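Local coordinates for ABC transporter substrate-binding protein (Vibrio cholerae, PDB 3LKV) that probably serves as the periplasmic substrate-binding component of an ABC transporter, holding a phenylalanine molecule in the cleft between its two lobes, at residues S14-H19 against G75-T80; T80-V85 against V102-V107. All blocks are in the same frame, centred on the assembly; numbering follows the deposited sequence.

Contact 1: residues S14-H19 against G75-T80; sequences SQIVEH and GIATPT. With PHE (phenylalanine), chain B.
Gly75 runs beside Ser14 in the parallel sheet of the first lobe of this periplasmic-binding-protein fold, at the ends of strands 9-15 and 72-76. The CA of Gly75 makes a C-H...O contact with the O of Ser14, the same oxygen that takes the N-H of Ile76 (N to O 2.9 Å), almost in line with the carbonyl. Ile76 pairs with Gln15; its CD1 reaches the OE1 of Gln15, whose amide is held by Arg26, Asp23 and the O of Val17. Ala77 occupies the N-cap position of helix 78-87, and its CB meets the CG2 of Ile16 at 3.4 Å, tighter than usual. Thr78 turns away from 14-19 to grip the bound phenylalanine: its N donates to OXT at 2.8 Å and its OG1 to O at 2.7 Å, so the carboxylate lies at the helix N terminus, whose dipole probably steadies its charge. His19 brings CE1 to 3.5 Å from CE1 of the ligand ring. Pro79 lays its CB and CG across the CG1-CD1 arm of Ile16, CG1 being anti to the backbone N (chi1 -176°). Thr80 sets its CG2 against the OG of Ser14, while its OG1 donates to the O of Ile76 from above that carbonyl plane. One water accepts from the OG of Ser14 at 2.9 Å and donates to the O of Thr80 at 3.1 Å.

Contact 2: residues T80-V85 against V102-V107; sequences TAQALV and VGAKLV
Gln82 carries the one flat group that bonds across this contact: its terminal amide points NE2 at the O of Ala104, 3.0 Å away and in the amide's own plane, in a nearly straight bond (164° at the hydrogen). The donor sits 19° from the carbonyl plane of Ala104. The CB of Ala104 lies 3.9 Å from NE2, well out of the amide plane and toward one face of it. The glutamine reaches across because CG is anti to the carbonyl carbon (chi1 -74°) and the chain continues extended beyond it. Nearer the helix backbone, Leu106 fills the ground between helix 78-87 and the loop that follows strand 93-98. Its CD1 rests on the CB of Ala81 at 3.9 Å, while CD2 meets the CA and CG of Gln82, both at 3.8 Å, and also the CG2 of Val85. Gln82 and Leu106 cross at about a right angle, with CD2 of the leucine against the base of the glutamine chain. Ala81 and Leu106 both reach Phe95 on strand 93-98, which extends the apolar patch toward the sheet. A type I turn from Val102 to Lys105 presents the Ala104 carbonyl, with the N of Lys105 bonded to the O of Val102. The apolar contacts around Leu106 set no direction, whereas the bond from the partly exposed Gln82 is directional and ties the turn to one point on the helix.

From the N terminus, strand 9-15 leads into the loop at 14-19, and the chain passes through helix 20-35, strand 44-50 and helix 55-66 before contact 1 closes that excursion at 75-80. Contact 2 follows in series: helix 78-87 carries the chain on to strand 93-98, and the loop at 102-107 comes back to the helix, closing a much shorter excursion. Neither loop encloses the other; they meet at Thr80. Contact 1 thus joins neighbouring strands and the helix start at the ligand cleft, whereas contact 2 ties the same helix to the loop after strand 93-98. They also touch directly, CG2 of Thr78 lying 3.7 Å from CB of Ala104.

Contact 1: residues S14-H19 against G75-T80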
ATOM      1  N   SER A  14     -10.751   5.134  -9.318  1.00 18.94           N
ATOM      2  CA  SER A  14     -10.560   6.532  -9.548  1.00 19.38           C
ATOM      3  C   SER A  14     -11.252   7.362  -8.469  1.00 20.98           C
ATOM      4  O   SER A  14     -12.434   7.174  -8.190  1.00 19.89           O
ATOM      5  CB  SER A  14     -11.194   6.858 -10.873  1.00 19.77           C
ATOM      6  OG  SER A  14     -11.030   8.233 -11.217  1.00 23.50           O
ATOM      7  N   GLN A  15     -10.536   8.348  -7.937  1.00 20.63           N
ATOM      8  CA  GLN A  15     -10.958   9.110  -6.756  1.00 20.39           C
ATOM      9  C   GLN A  15     -10.700  10.559  -7.065  1.00 20.30           C
ATOM     10  O   GLN A  15      -9.601  10.901  -7.536  1.00 20.92           O
ATOM     11  CB  GLN A  15     -10.088   8.662  -5.583  1.00 20.70           C
ATOM     12  CG  GLN A  15     -10.512   9.142  -4.306  1.00 23.06           C
ATOM     13  CD  GLN A  15      -9.653   8.592  -3.164  1.00 24.24           C
ATOM     14  OE1 GLN A  15      -9.461   7.403  -3.065  1.00 24.56           O
ATOM     15  NE2 GLN A  15      -9.188   9.462  -2.297  1.00 21.46           N
ATOM     16  N   ILE A  16     -11.673  11.439  -6.817  1.00 19.64           N
ATOM     17  CA  ILE A  16     -11.525  12.824  -7.240  1.00 18.76           C
ATOM     18  C   ILE A  16     -10.326  13.521  -6.573  1.00 20.21           C
ATOM     19  O   ILE A  16      -9.613  14.332  -7.204  1.00 20.18           O
ATOM     20  CB  ILE A  16     -12.870  13.596  -7.077  1.00 18.73           C
ATOM     21  CG1 ILE A  16     -12.782  15.017  -7.611  1.00 20.19           C
ATOM     22  CG2 ILE A  16     -13.371  13.564  -5.618  1.00 16.32           C
ATOM     23  CD1 ILE A  16     -12.407  15.174  -9.099  1.00 22.11           C
ATOM     24  N   VAL A  17     -10.125  13.237  -5.289  1.00 21.12           N
ATOM     25  CA  VAL A  17      -9.072  13.880  -4.519  1.00 20.64           C
ATOM     26  C   VAL A  17      -8.838  13.030  -3.291  1.00 22.00           C
ATOM     27  O   VAL A  17      -9.718  12.263  -2.866  1.00 21.71           O
ATOM     28  CB  VAL A  17      -9.427  15.367  -4.156  1.00 21.72           C
ATOM     29  CG1 VAL A  17     -10.457  15.436  -3.032  1.00 19.11           C
ATOM     30  CG2 VAL A  17      -8.147  16.167  -3.733  1.00 19.12           C
ATOM     31  N   GLU A  18      -7.637  13.119  -2.722  1.00 23.58           N
ATOM     32  CA  GLU A  18      -7.371  12.499  -1.387  1.00 23.65           C
ATOM     33  C   GLU A  18      -7.846  13.410  -0.268  1.00 23.39           C
ATOM     34  O   GLU A  18      -7.272  14.435  -0.031  1.00 21.61           O
ATOM     35  CB  GLU A  18      -5.878  12.180  -1.247  1.00 24.56           C
ATOM     36  CG  GLU A  18      -5.540  11.121  -2.307  1.00 26.48           C
ATOM     37  CD  GLU A  18      -4.086  10.683  -2.390  1.00 31.47           C
ATOM     38  OE1 GLU A  18      -3.215  11.279  -1.747  1.00 35.31           O
ATOM     39  OE2 GLU A  18      -3.821   9.697  -3.134  1.00 35.58           O
ATOM     40  N   HIS A  19      -8.988  13.076   0.332  1.00 23.33           N
ATOM     41  CA  HIS A  19      -9.357  13.600   1.639  1.00 22.31           C
ATOM     42  C   HIS A  19      -9.793  12.429   2.509  1.00 22.37           C
ATOM     43  O   HIS A  19     -10.107  11.369   1.986  1.00 21.87           O
ATOM     44  CB  HIS A  19     -10.395  14.753   1.558  1.00 22.20           C
ATOM     45  CG  HIS A  19     -11.736  14.405   0.973  1.00 21.37           C
ATOM     46  ND1 HIS A  19     -12.733  13.803   1.704  1.00 19.80           N
ATOM     47  CD2 HIS A  19     -12.286  14.693  -0.230  1.00 21.27           C
ATOM     48  CE1 HIS A  19     -13.821  13.685   0.959  1.00 20.24           C
ATOM     49  NE2 HIS A  19     -13.579  14.221  -0.219  1.00 18.68           N
ATOM     50  N   GLY A  75     -15.611   4.148  -9.065  1.00 19.30           N
ATOM     51  CA  GLY A  75     -15.527   5.597  -8.990  1.00 19.73           C
ATOM     52  C   GLY A  75     -15.876   6.046  -7.592  1.00 19.93           C
ATOM     53  O   GLY A  75     -17.048   5.956  -7.157  1.00 19.43           O
ATOM     54  N   ILE A  76     -14.887   6.541  -6.875  1.00 18.69           N
ATOM     55  CA  ILE A  76     -15.117   7.018  -5.551  1.00 18.84           C
ATOM     56  C   ILE A  76     -15.328   8.555  -5.657  1.00 20.24           C
ATOM     57  O   ILE A  76     -14.402   9.302  -6.027  1.00 20.36           O
ATOM     58  CB  ILE A  76     -13.915   6.743  -4.654  1.00 17.60           C
ATOM     59  CG1 ILE A  76     -13.610   5.263  -4.547  1.00 18.61           C
ATOM     60  CG2 ILE A  76     -14.136   7.328  -3.286  1.00 17.04           C
ATOM     61  CD1 ILE A  76     -12.320   4.937  -3.660  1.00 17.78           C
ATOM     62  N   ALA A  77     -16.539   8.994  -5.311  1.00 19.99           N
ATOM     63  CA  ALA A  77     -16.977  10.393  -5.355  1.00 20.45           C
ATOM     64  C   ALA A  77     -17.577  10.709  -6.721  1.00 21.01           C
ATOM     65  O   ALA A  77     -17.314  10.037  -7.717  1.00 20.93           O
ATOM     66  CB  ALA A  77     -15.861  11.392  -4.954  1.00 19.17           C
ATOM     67  N   THR A  78     -18.410  11.735  -6.749  1.00 21.62           N
ATOM     68  CA  THR A  78     -19.283  11.985  -7.896  1.00 21.49           C
ATOM     69  C   THR A  78     -18.563  12.361  -9.189  1.00 21.04           C
ATOM     70  O   THR A  78     -18.872  11.824 -10.254  1.00 20.10           O
ATOM     71  CB  THR A  78     -20.374  13.031  -7.529  1.00 21.05           C
ATOM     72  OG1 THR A  78     -21.257  12.430  -6.577  1.00 23.41           O
ATOM     73  CG2 THR A  78     -21.178  13.440  -8.761  1.00 19.53           C
ATOM     74  N   PRO A  79     -17.617  13.304  -9.118  1.00 21.53           N
ATOM     75  CA  PRO A  79     -17.021  13.790 -10.386  1.00 22.07           C
ATOM     76  C   PRO A  79     -16.206  12.692 -11.091  1.00 21.84           C
ATOM     77  O   PRO A  79     -16.276  12.560 -12.296  1.00 21.44           O
ATOM     78  CB  PRO A  79     -16.155  14.983  -9.962  1.00 22.73           C
ATOM     79  CG  PRO A  79     -16.568  15.315  -8.594  1.00 22.25           C
ATOM     80  CD  PRO A  79     -17.168  14.070  -7.963  1.00 21.05           C
ATOM     81  N   THR A  80     -15.542  11.827 -10.340  1.00 21.33           N
ATOM     82  CA  THR A  80     -14.752  10.759 -10.963  1.00 20.08           C
ATOM     83  C   THR A  80     -15.703   9.683 -11.455  1.00 19.98           C
ATOM     84  O   THR A  80     -15.503   9.173 -12.533  1.00 18.55           O
ATOM     85  CB  THR A  80     -13.707  10.213  -9.986  1.00 21.33           C
ATOM     86  OG1 THR A  80     -14.134  10.504  -8.647  1.00 22.20           O
ATOM     87  CG2 THR A  80     -12.349  10.947 -10.197  1.00 18.41           C
TER
HETATM   88  N   PHE B 601     -20.507  12.126  -1.356  1.00 25.13           N
HETATM   89  CA  PHE B 601     -19.415  12.961  -1.998  1.00 25.84           C
HETATM   90  C   PHE B 601     -19.592  12.909  -3.540  1.00 26.17           C
HETATM   91  O   PHE B 601     -20.726  12.558  -3.980  1.00 26.52           O
HETATM   92  CB  PHE B 601     -18.014  12.528  -1.540  1.00 24.95           C
HETATM   93  CG  PHE B 601     -17.661  13.012  -0.136  1.00 29.64           C
HETATM   94  CD1 PHE B 601     -17.372  14.369   0.097  1.00 31.16           C
HETATM   95  CD2 PHE B 601     -17.641  12.146   0.934  1.00 29.40           C
HETATM   96  CE1 PHE B 601     -17.089  14.821   1.346  1.00 34.33           C
HETATM   97  CE2 PHE B 601     -17.346  12.587   2.188  1.00 29.61           C
HETATM   98  CZ  PHE B 601     -17.075  13.918   2.425  1.00 31.20           C
HETATM   99  OXT PHE B 601     -18.697  13.227  -4.354  1.00 26.45           O
HETATM  100  O   HOH W   1     -12.558   9.263 -13.424  1.00 22.26           O

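Contact 2: residues T80-V85 against V102-V107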
ATOM      1  N   THR A  80     -15.542  11.827 -10.340  1.00 21.33           N
ATOM      2  CA  THR A  80     -14.752  10.759 -10.963  1.00 20.08           C
ATOM      3  C   THR A  80     -15.703   9.683 -11.455  1.00 19.98           C
ATOM      4  O   THR A  80     -15.503   9.173 -12.533  1.00 18.55           O
ATOM      5  CB  THR A  80     -13.707  10.213  -9.986  1.00 21.33           C
ATOM      6  OG1 THR A  80     -14.134  10.504  -8.647  1.00 22.20           O
ATOM      7  CG2 THR A  80     -12.349  10.947 -10.197  1.00 18.41           C
ATOM      8  N   ALA A  81     -16.797   9.423 -10.725  1.00 18.85           N
ATOM      9  CA  ALA A  81     -17.794   8.470 -11.232  1.00 19.15           C
ATOM     10  C   ALA A  81     -18.379   8.954 -12.535  1.00 18.44           C
ATOM     11  O   ALA A  81     -18.516   8.181 -13.459  1.00 19.66           O
ATOM     12  CB  ALA A  81     -18.900   8.186 -10.216  1.00 19.15           C
ATOM     13  N   GLN A  82     -18.685  10.230 -12.607  1.00 17.86           N
ATOM     14  CA  GLN A  82     -19.258  10.798 -13.782  1.00 18.18           C
ATOM     15  C   GLN A  82     -18.339  10.649 -14.964  1.00 18.54           C
ATOM     16  O   GLN A  82     -18.811  10.327 -16.083  1.00 17.66           O
ATOM     17  CB  GLN A  82     -19.595  12.276 -13.582  1.00 18.61           C
ATOM     18  CG  GLN A  82     -20.846  12.511 -12.697  1.00 18.11           C
ATOM     19  CD  GLN A  82     -21.123  14.005 -12.540  1.00 21.03           C
ATOM     20  OE1 GLN A  82     -20.228  14.747 -12.210  1.00 23.58           O
ATOM     21  NE2 GLN A  82     -22.361  14.423 -12.720  1.00 19.15           N
ATOM     22  N   ALA A  83     -17.040  10.870 -14.758  1.00 17.42           N
ATOM     23  CA  ALA A  83     -16.099  10.700 -15.880  1.00 16.79           C
ATOM     24  C   ALA A  83     -16.029   9.253 -16.347  1.00 16.40           C
ATOM     25  O   ALA A  83     -15.820   8.963 -17.545  1.00 16.55           O
ATOM     26  CB  ALA A  83     -14.700  11.194 -15.479  1.00 17.44           C
ATOM     27  N   LEU A  84     -16.187   8.308 -15.414  1.00 17.18           N
ATOM     28  CA  LEU A  84     -16.160   6.896 -15.807  1.00 17.04           C
ATOM     29  C   LEU A  84     -17.375   6.544 -16.683  1.00 17.09           C
ATOM     30  O   LEU A  84     -17.249   5.843 -17.708  1.00 16.80           O
ATOM     31  CB  LEU A  84     -16.109   6.009 -14.588  1.00 18.37           C
ATOM     32  CG  LEU A  84     -14.823   5.981 -13.715  1.00 17.53           C
ATOM     33  CD1 LEU A  84     -15.062   5.101 -12.565  1.00 16.59           C
ATOM     34  CD2 LEU A  84     -13.586   5.557 -14.489  1.00 12.61           C
ATOM     35  N   VAL A  85     -18.547   7.021 -16.291  1.00 17.57           N
ATOM     36  CA  VAL A  85     -19.792   6.758 -17.023  1.00 18.30           C
ATOM     37  C   VAL A  85     -19.733   7.304 -18.445  1.00 19.68           C
ATOM     38  O   VAL A  85     -20.260   6.690 -19.407  1.00 19.75           O
ATOM     39  CB  VAL A  85     -21.026   7.279 -16.253  1.00 19.61           C
ATOM     40  CG1 VAL A  85     -22.306   7.292 -17.192  1.00 19.64           C
ATOM     41  CG2 VAL A  85     -21.217   6.416 -15.035  1.00 17.54           C
ATOM     42  N   VAL A 102     -28.787   9.651  -8.943  1.00 22.33           N
ATOM     43  CA  VAL A 102     -29.774   9.970  -9.981  1.00 22.47           C
ATOM     44  C   VAL A 102     -29.531  11.380 -10.451  1.00 23.41           C
ATOM     45  O   VAL A 102     -29.412  11.628 -11.664  1.00 24.31           O
ATOM     46  CB  VAL A 102     -31.226   9.790  -9.500  1.00 23.40           C
ATOM     47  CG1 VAL A 102     -32.282  10.248 -10.649  1.00 19.92           C
ATOM     48  CG2 VAL A 102     -31.418   8.333  -9.024  1.00 21.11           C
ATOM     49  N   GLY A 103     -29.401  12.293  -9.499  1.00 23.43           N
ATOM     50  CA  GLY A 103     -29.160  13.702  -9.809  1.00 24.17           C
ATOM     51  C   GLY A 103     -27.846  13.849 -10.570  1.00 24.42           C
ATOM     52  O   GLY A 103     -27.752  14.703 -11.412  1.00 24.59           O
ATOM     53  N   ALA A 104     -26.872  12.960 -10.324  1.00 23.73           N
ATOM     54  CA  ALA A 104     -25.560  13.028 -10.984  1.00 22.47           C
ATOM     55  C   ALA A 104     -25.579  12.348 -12.309  1.00 22.27           C
ATOM     56  O   ALA A 104     -24.553  12.349 -13.007  1.00 21.83           O
ATOM     57  CB  ALA A 104     -24.468  12.401 -10.107  1.00 20.62           C
ATOM     58  N   LYS A 105     -26.698  11.726 -12.666  1.00 22.18           N
ATOM     59  CA  LYS A 105     -26.812  11.056 -13.981  1.00 23.39           C
ATOM     60  C   LYS A 105     -25.957   9.822 -14.146  1.00 22.19           C
ATOM     61  O   LYS A 105     -25.578   9.442 -15.239  1.00 22.84           O
ATOM     62  CB  LYS A 105     -26.550  12.049 -15.137  1.00 24.84           C
ATOM     63  CG  LYS A 105     -27.575  13.235 -15.111  1.00 28.76           C
ATOM     64  CD  LYS A 105     -27.485  14.190 -16.343  1.00 36.26           C
ATOM     65  CE  LYS A 105     -28.627  15.299 -16.290  1.00 41.94           C
ATOM     66  NZ  LYS A 105     -28.457  16.481 -17.248  1.00 45.89           N
ATOM     67  N   LEU A 106     -25.674   9.169 -13.051  1.00 21.20           N
ATOM     68  CA  LEU A 106     -24.977   7.919 -13.088  1.00 21.67           C
ATOM     69  C   LEU A 106     -25.924   6.746 -13.343  1.00 20.32           C
ATOM     70  O   LEU A 106     -25.551   5.774 -14.021  1.00 20.64           O
ATOM     71  CB  LEU A 106     -24.308   7.714 -11.741  1.00 21.83           C
ATOM     72  CG  LEU A 106     -23.351   8.789 -11.310  1.00 24.06           C
ATOM     73  CD1 LEU A 106     -22.777   8.353  -9.953  1.00 21.75           C
ATOM     74  CD2 LEU A 106     -22.278   9.011 -12.413  1.00 20.13           C
ATOM     75  N   VAL A 107     -27.113   6.817 -12.752  1.00 19.42           N
ATOM     76  CA  VAL A 107     -28.160   5.853 -12.978  1.00 19.11           C
ATOM     77  C   VAL A 107     -29.517   6.551 -13.216  1.00 21.31           C
ATOM     78  O   VAL A 107     -29.779   7.643 -12.695  1.00 20.96           O
ATOM     79  CB  VAL A 107     -28.270   4.860 -11.792  1.00 19.63           C
ATOM     80  CG1 VAL A 107     -26.939   4.074 -11.570  1.00 17.11           C
ATOM     81  CG2 VAL A 107     -28.728   5.559 -10.543  1.00 17.24           C
TER